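Local coordinates for protein choline dehydrogenase and related flavoproteins (Aspergillus oryzae, PDB 3Q9T) that oxidises formate as a formate oxidase of the glucose-methanol-choline oxidoreductase family, with 8-formyl-FAD at its catalytic site, at residues R231-E236 against E253-A258; L34-G39 against V244-A249. All coordinates share one frame; numbering follows the deposited sequence.

Contact 1 of 2, residues R231-E236 against E253-A258; sequences RLIINE and ELNFFA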
loop_
_atom_site.group_PDB
_atom_site.type_symbol
_atom_site.label_atom_id
_atom_site.label_comp_id
_atom_site.label_asym_id
_atom_site.label_seq_id
_atom_site.Cartn_x
_atom_site.Cartn_y
_atom_site.Cartn_z
ATOM N N ARG A 231 27.234 -14.336 1.057
ATOM C CA ARG A 231 27.005 -15.549 1.847
ATOM C C ARG A 231 28.010 -15.677 2.988
ATOM O O ARG A 231 29.135 -15.210 2.879
ATOM C CB ARG A 231 27.157 -16.770 0.945
ATOM C CG ARG A 231 26.624 -18.067 1.510
ATOM C CD ARG A 231 26.977 -19.205 0.558
ATOM N NE ARG A 231 26.258 -19.089 -0.708
ATOM C CZ ARG A 231 26.624 -19.689 -1.836
ATOM N NH1 ARG A 231 27.722 -20.434 -1.865
ATOM N NH2 ARG A 231 25.903 -19.525 -2.940
ATOM N N LEU A 232 27.609 -16.310 4.085
ATOM C CA LEU A 232 28.565 -16.678 5.120
ATOM C C LEU A 232 29.241 -17.958 4.632
ATOM O O LEU A 232 28.587 -18.800 4.018
ATOM C CB LEU A 232 27.854 -16.927 6.449
ATOM C CG LEU A 232 27.911 -15.948 7.635
ATOM C CD1 LEU A 232 28.469 -14.566 7.294
ATOM C CD2 LEU A 232 26.525 -15.840 8.250
ATOM N N ILE A 233 30.545 -18.093 4.882
ATOM C CA ILE A 233 31.283 -19.316 4.529
ATOM C C ILE A 233 31.198 -20.331 5.674
ATOM O O ILE A 233 31.791 -20.138 6.754
ATOM C CB ILE A 233 32.767 -19.016 4.187
ATOM C CG1 ILE A 233 32.862 -17.939 3.098
ATOM C CG2 ILE A 233 33.506 -20.297 3.752
ATOM C CD1 ILE A 233 34.287 -17.767 2.497
ATOM N N ILE A 234 30.457 -21.408 5.431
ATOM C CA ILE A 234 30.171 -22.400 6.452
ATOM C C ILE A 234 30.776 -23.754 6.083
ATOM O O ILE A 234 30.492 -24.299 5.018
ATOM C CB ILE A 234 28.651 -22.610 6.624
ATOM C CG1 ILE A 234 27.940 -21.287 6.875
ATOM C CG2 ILE A 234 28.373 -23.592 7.755
ATOM C CD1 ILE A 234 28.236 -20.698 8.228
ATOM N N ASN A 235 31.606 -24.301 6.963
ATOM C CA ASN A 235 32.070 -25.673 6.800
ATOM C C ASN A 235 31.099 -26.647 7.450
ATOM O O ASN A 235 30.940 -26.644 8.665
ATOM C CB ASN A 235 33.456 -25.844 7.406
ATOM C CG ASN A 235 34.005 -27.233 7.191
ATOM O OD1 ASN A 235 33.570 -28.190 7.837
ATOM N ND2 ASN A 235 34.956 -27.358 6.265
ATOM N N GLU A 236 30.437 -27.463 6.639
ATOM C CA GLU A 236 29.440 -28.408 7.139
ATOM C C GLU A 236 29.996 -29.468 8.087
ATOM O O GLU A 236 29.378 -29.784 9.112
ATOM C CB GLU A 236 28.723 -29.107 5.985
ATOM C CG GLU A 236 27.586 -28.313 5.383
ATOM C CD GLU A 236 26.489 -29.218 4.841
ATOM O OE1 GLU A 236 25.807 -29.897 5.653
ATOM O OE2 GLU A 236 26.322 -29.254 3.601
ATOM N N GLU A 253 33.940 -11.415 -6.690
ATOM C CA GLU A 253 33.615 -12.062 -5.432
ATOM C C GLU A 253 34.891 -12.334 -4.643
ATOM O O GLU A 253 35.854 -12.910 -5.152
ATOM C CB GLU A 253 32.786 -13.339 -5.650
ATOM C CG GLU A 253 31.485 -13.089 -6.425
ATOM C CD GLU A 253 30.480 -14.224 -6.311
ATOM O OE1 GLU A 253 29.308 -14.016 -6.697
ATOM O OE2 GLU A 253 30.850 -15.318 -5.829
ATOM N N LEU A 254 34.890 -11.895 -3.393
ATOM C CA LEU A 254 36.064 -11.983 -2.535
ATOM C C LEU A 254 35.701 -12.792 -1.298
ATOM O O LEU A 254 34.606 -12.643 -0.755
ATOM C CB LEU A 254 36.508 -10.579 -2.120
ATOM C CG LEU A 254 37.602 -9.855 -2.901
ATOM C CD1 LEU A 254 37.580 -10.213 -4.371
ATOM C CD2 LEU A 254 37.482 -8.359 -2.703
ATOM N N ASN A 255 36.603 -13.662 -0.862
ATOM C CA ASN A 255 36.417 -14.349 0.409
ATOM C C ASN A 255 37.329 -13.750 1.471
ATOM O O ASN A 255 38.504 -13.508 1.210
ATOM C CB ASN A 255 36.688 -15.847 0.270
ATOM C CG ASN A 255 35.951 -16.463 -0.894
ATOM O OD1 ASN A 255 34.724 -16.385 -0.978
ATOM N ND2 ASN A 255 36.701 -17.060 -1.822
ATOM N N PHE A 256 36.782 -13.489 2.657
ATOM C CA PHE A 256 37.601 -13.102 3.809
ATOM C C PHE A 256 37.335 -14.072 4.949
ATOM O O PHE A 256 36.195 -14.492 5.160
ATOM C CB PHE A 256 37.321 -11.678 4.265
ATOM C CG PHE A 256 37.580 -10.635 3.216
ATOM C CD1 PHE A 256 38.879 -10.328 2.822
ATOM C CD2 PHE A 256 36.527 -9.946 2.634
ATOM C CE1 PHE A 256 39.122 -9.364 1.861
ATOM C CE2 PHE A 256 36.757 -8.973 1.664
ATOM C CZ PHE A 256 38.057 -8.682 1.276
ATOM N N PHE A 257 38.389 -14.415 5.685
ATOM C CA PHE A 257 38.314 -15.481 6.674
ATOM C C PHE A 257 38.586 -14.965 8.065
ATOM O O PHE A 257 39.397 -14.049 8.255
ATOM C CB PHE A 257 39.293 -16.604 6.320
ATOM C CG PHE A 257 38.953 -17.307 5.036
ATOM C CD1 PHE A 257 38.074 -18.370 5.029
ATOM C CD2 PHE A 257 39.492 -16.885 3.840
ATOM C CE1 PHE A 257 37.735 -19.008 3.848
ATOM C CE2 PHE A 257 39.154 -17.518 2.649
ATOM C CZ PHE A 257 38.284 -18.582 2.660
ATOM N N ALA A 258 37.890 -15.548 9.034
ATOM C CA ALA A 258 38.107 -15.190 10.421
ATOM C C ALA A 258 38.820 -16.344 11.089
ATOM O O ALA A 258 38.378 -17.486 11.003
ATOM C CB ALA A 258 36.780 -14.894 11.131
#
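Ile233 carries the contact from residues 231-236, meeting Asn255 and Phe257 of 253-258 through its terminal methyl. Ahead of it, Arg231 is bonded through its backbone to Thr245 on strand 240-248, and Leu232 packs on Leu274 and Leu275 of helix 267-277. Ile233 points the other way: CG1 lies anti to the carbonyl carbon (chi1 -54°) and chi2 is extended, which carries CD1 out over the intervening strand. Its methyl CD1 ends 3.8 Å from Asn255 CB and equally 3.8 Å from Asn255 OD1, the two side chains crossing at about a right angle. Two residues further along that strand, Ile233 CD1 lies 3.9 Å from CE1 of the Phe257 ring and 4.1 Å from its CZ, approaching obliquely. Here the topology explains the spacing: in a mixed four-stranded sheet, strands 227-235 and 253-258 both run antiparallel to the strand 240-248 between them, so the CA atoms of Ile233 and Asn255 stand 8.2 Å apart and only side chains can bridge the gap. Asn255 OD1 is hydrogen-bonded to Thr245 OG1 of that middle strand, and Ile233 also touches Thr245, while the Phe257 ring meets His6. Past Ile233 the chain leaves the contact; Ile234 rests on Ile294, and Asn235 OD1 accepts a hydrogen bond from Asp238 N where the strand ends.

Contact 2 of 2, residues L34-G39 against V244-A249; sequences LIVEAG and VTVVTA. With FAY ([(2R,3S,4R,5R)-5-(6-amino-9H-purin-9-yl)-3,4-dihydroxytetrahydrofuran-2-yl]methyl (2R,3S,4S)-5-(8-formyl-7-methyl-2,4-dioxo-3,4-dihydrobenzo[g]pteridin-10(2H)-yl)-2,3,4-trihydroxypentyl dihydrogen diphosphate), chain D.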
loop_
_atom_site.group_PDB
_atom_site.type_symbol
_atom_site.label_atom_id
_atom_site.label_comp_id
_atom_site.label_asym_id
_atom_site.label_seq_id
_atom_site.Cartn_x
_atom_site.Cartn_y
_atom_site.Cartn_z
ATOM N N LEU A 34 38.508 -7.172 10.685
ATOM C CA LEU A 34 37.994 -6.728 9.390
ATOM C C LEU A 34 36.534 -6.324 9.526
ATOM O O LEU A 34 35.763 -7.023 10.171
ATOM C CB LEU A 34 38.110 -7.838 8.336
ATOM C CG LEU A 34 37.275 -7.649 7.057
ATOM C CD1 LEU A 34 37.901 -6.598 6.139
ATOM C CD2 LEU A 34 37.115 -8.968 6.320
ATOM N N ILE A 35 36.163 -5.194 8.921
ATOM C CA ILE A 35 34.759 -4.829 8.753
ATOM C C ILE A 35 34.352 -4.752 7.273
ATOM O O ILE A 35 34.880 -3.941 6.528
ATOM C CB ILE A 35 34.436 -3.462 9.397
ATOM C CG1 ILE A 35 34.916 -3.424 10.848
ATOM C CG2 ILE A 35 32.935 -3.187 9.316
ATOM C CD1 ILE A 35 34.948 -2.029 11.447
ATOM N N VAL A 36 33.404 -5.589 6.857
ATOM C CA VAL A 36 32.783 -5.440 5.537
ATOM C C VAL A 36 31.454 -4.696 5.656
ATOM O O VAL A 36 30.705 -4.882 6.613
ATOM C CB VAL A 36 32.597 -6.791 4.791
ATOM C CG1 VAL A 36 33.952 -7.432 4.486
ATOM C CG2 VAL A 36 31.706 -7.742 5.567
ATOM N N GLU A 37 31.185 -3.837 4.678
ATOM C CA GLU A 37 30.085 -2.884 4.738
ATOM C C GLU A 37 29.678 -2.523 3.320
ATOM O O GLU A 37 30.537 -2.216 2.490
ATOM C CB GLU A 37 30.532 -1.613 5.457
ATOM C CG GLU A 37 29.588 -0.448 5.317
ATOM C CD GLU A 37 28.174 -0.789 5.765
ATOM O OE1 GLU A 37 28.020 -1.505 6.772
ATOM O OE2 GLU A 37 27.220 -0.354 5.098
ATOM N N ALA A 38 28.372 -2.562 3.056
ATOM C CA ALA A 38 27.818 -2.240 1.735
ATOM C C ALA A 38 27.952 -0.761 1.347
ATOM O O ALA A 38 28.169 -0.444 0.184
ATOM C CB ALA A 38 26.354 -2.684 1.653
ATOM N N GLY A 39 27.823 0.134 2.326
ATOM C CA GLY A 39 27.859 1.566 2.080
ATOM C C GLY A 39 29.252 2.184 2.043
ATOM O O GLY A 39 30.257 1.472 2.078
ATOM N N VAL A 244 33.400 -14.879 5.317
ATOM C CA VAL A 244 32.297 -14.352 4.535
ATOM C C VAL A 244 32.707 -14.066 3.101
ATOM O O VAL A 244 33.844 -13.675 2.837
ATOM C CB VAL A 244 31.784 -13.033 5.148
ATOM C CG1 VAL A 244 32.816 -11.931 4.964
ATOM C CG2 VAL A 244 30.482 -12.629 4.507
ATOM N N THR A 245 31.763 -14.228 2.180
ATOM C CA THR A 245 31.980 -13.877 0.778
ATOM C C THR A 245 31.255 -12.573 0.422
ATOM O O THR A 245 30.080 -12.379 0.773
ATOM C CB THR A 245 31.535 -15.016 -0.172
ATOM O OG1 THR A 245 32.246 -16.220 0.147
ATOM C CG2 THR A 245 31.811 -14.645 -1.636
ATOM N N VAL A 246 31.963 -11.676 -0.261
ATOM C CA VAL A 246 31.401 -10.382 -0.643
ATOM C C VAL A 246 31.613 -10.089 -2.116
ATOM O O VAL A 246 32.483 -10.678 -2.756
ATOM C CB VAL A 246 31.982 -9.215 0.190
ATOM C CG1 VAL A 246 31.680 -9.426 1.673
ATOM C CG2 VAL A 246 33.467 -9.084 -0.047
ATOM N N VAL A 247 30.798 -9.185 -2.652
ATOM C CA VAL A 247 30.922 -8.766 -4.037
ATOM C C VAL A 247 31.339 -7.303 -4.093
ATOM O O VAL A 247 30.762 -6.468 -3.406
ATOM C CB VAL A 247 29.578 -8.936 -4.779
ATOM C CG1 VAL A 247 29.735 -8.619 -6.269
ATOM C CG2 VAL A 247 29.057 -10.331 -4.575
ATOM N N THR A 248 32.348 -6.997 -4.901
ATOM C CA THR A 248 32.832 -5.626 -5.015
ATOM C C THR A 248 32.044 -4.823 -6.028
ATOM O O THR A 248 31.260 -5.375 -6.797
ATOM C CB THR A 248 34.319 -5.565 -5.427
ATOM O OG1 THR A 248 34.483 -6.133 -6.730
ATOM C CG2 THR A 248 35.193 -6.302 -4.425
ATOM N N ALA A 249 32.285 -3.515 -6.031
ATOM C CA ALA A 249 31.677 -2.584 -6.979
ATOM C C ALA A 249 31.919 -3.003 -8.422
ATOM O O ALA A 249 31.075 -2.784 -9.300
ATOM C CB ALA A 249 32.216 -1.187 -6.745
HETATM P P FAY D . 21.846 -2.241 13.924
HETATM N N1 FAY D . 16.700 4.639 17.583
HETATM C C2 FAY D . 16.895 5.540 18.628
HETATM O O2 FAY D . 17.336 5.151 19.702
HETATM N N3 FAY D . 17.057 6.880 18.345
HETATM C C4 FAY D . 16.476 7.389 17.211
HETATM O O4 FAY D . 15.959 8.519 17.288
HETATM N N5 FAY D . 15.698 6.974 14.993
HETATM C C6 FAY D . 15.437 6.744 12.669
HETATM C C7 FAY D . 15.574 6.023 11.496
HETATM C C8 FAY D . 16.052 4.709 11.548
HETATM O O8 FAY D . 16.966 2.973 10.268
HETATM C C9 FAY D . 16.503 4.187 12.768
HETATM P PA FAY D . 22.315 -1.151 11.356
HETATM C "C1'" FAY D . 17.179 2.901 15.323
HETATM C C10 FAY D . 16.353 5.095 16.334
HETATM N N10 FAY D . 16.540 4.287 15.209
HETATM N N1A FAY D . 26.175 -6.476 2.618
HETATM O O1A FAY D . 21.377 -0.856 10.233
HETATM C C1B FAY D . 25.107 -3.177 6.562
HETATM O O1P FAY D . 23.309 -2.372 14.272
HETATM C "C2'" FAY D . 18.724 2.978 15.346
HETATM O "O2'" FAY D . 19.110 3.862 14.355
HETATM C C2A FAY D . 27.045 -5.608 3.252
HETATM O O2A FAY D . 22.729 0.057 12.139
HETATM C C2B FAY D . 24.258 -1.920 6.504
HETATM O O2B FAY D . 24.647 -1.029 5.474
HETATM O O2P FAY D . 21.053 -3.426 14.444
HETATM C "C3'" FAY D . 19.628 1.703 15.271
HETATM O "O3'" FAY D . 20.801 1.828 14.471
HETATM N N3A FAY D . 26.601 -4.796 4.282
HETATM C C3B FAY D . 24.517 -1.323 7.870
HETATM O O3B FAY D . 25.725 -0.605 7.824
HETATM O O3P FAY D . 21.664 -2.237 12.323
HETATM C "C4'" FAY D . 18.933 0.434 14.847
HETATM O "O4'" FAY D . 17.769 0.340 15.664
HETATM C C4A FAY D . 25.303 -4.858 4.674
HETATM C C4B FAY D . 24.753 -2.527 8.748
HETATM O O4B FAY D . 24.972 -3.630 7.885
HETATM C C4X FAY D . 16.118 6.477 16.200
HETATM C "C5'" FAY D . 19.866 -0.790 15.015
HETATM O "O5'" FAY D . 21.171 -0.831 14.419
HETATM C C5A FAY D . 24.414 -5.732 4.054
HETATM C C5B FAY D . 23.577 -2.777 9.672
HETATM O O5B FAY D . 23.644 -1.839 10.718
HETATM C C5X FAY D . 15.680 6.137 13.898
HETATM C C6A FAY D . 24.849 -6.547 3.011
HETATM N N6A FAY D . 23.973 -7.314 2.348
HETATM N N7A FAY D . 23.209 -5.588 4.644
HETATM C C7M FAY D . 15.020 6.620 10.225
HETATM C C8A FAY D . 23.305 -4.663 5.622
HETATM C C8M FAY D . 16.552 4.111 10.290
HETATM C C9A FAY D . 16.279 4.868 13.962
HETATM N N9A FAY D . 24.588 -4.201 5.647
#
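Val36 and Val246 mark the closest backbone approach, their CA atoms 8.0 Å apart, a separation that fits two strands of different sheets facing each other through side chains. The two valines reach toward one another tip to tip, with Val36 CG1 4.1 Å from Val246 CG1. In Val36 CG1 lies anti to the carbonyl carbon (chi1 -64°), and the same rotation leaves CG2 to meet Val244, whose CG1 is 4.4 Å from Val36 CG2. One side chain thus spends a separate branch on each of two alternate residues along strand 240-248. Phe256 and Val227, from the two strands flanking 240-248, each touch both Val36 and Val246, so the valine pair is buried among apolar neighbours.

The next residue turns from this interface to the cofactor: Glu37 points away from 244-249, and a bend at chi2 (55°) brings its carboxylate to the adenosine ribose. Each oxygen takes one sugar hydroxyl, OE1 of Glu37 accepting from O3B of the modified FAD at 2.7 Å and OE2 of Glu37 from O2B, also at 2.7 Å. The backbone Gly39 N adds a hydrogen bond of 2.9 Å to Glu37 OE2, on the anti side and 25° out of the carboxylate plane, which limits rotation of the group. Ala38 lies against the adenine, its N 3.1 Å from cofactor atom N3A. An acidic residue just past the second strand of a beta-alpha-beta unit, here strand 9-12, helix 16-25 and strand 33-36, gripping both ribose hydroxyls, is the classic signature of the Rossmann-type FAD-binding fold, consistent with the GxGxxG pattern at Gly13, Gly15 and Gly18.

Overall arrangement
Both contacts draw on the sheet containing strands 227-235, 240-248 and 253-258, but use it differently. Contact 1 stays within that sheet, spanning from one strand to the next but one on a partly exposed face, and mixes a methyl with an amide and a ring. Contact 2 leaves it, joining strand 240-248 to the parallel sheet of strand 33-36 through three buried valines. The middle strand ties them together, Val246 O accepting a backbone hydrogen bond from Leu254 N (2.8 Å); strand 253-258 gives a second link, Phe256 CB lying 3.4 Å from Leu34 CD2 of the parallel sheet. Contact 2 alone has the cofactor at its edge; in contact 1 the side chain of Ile233 is about 13 Å from the bound FAY.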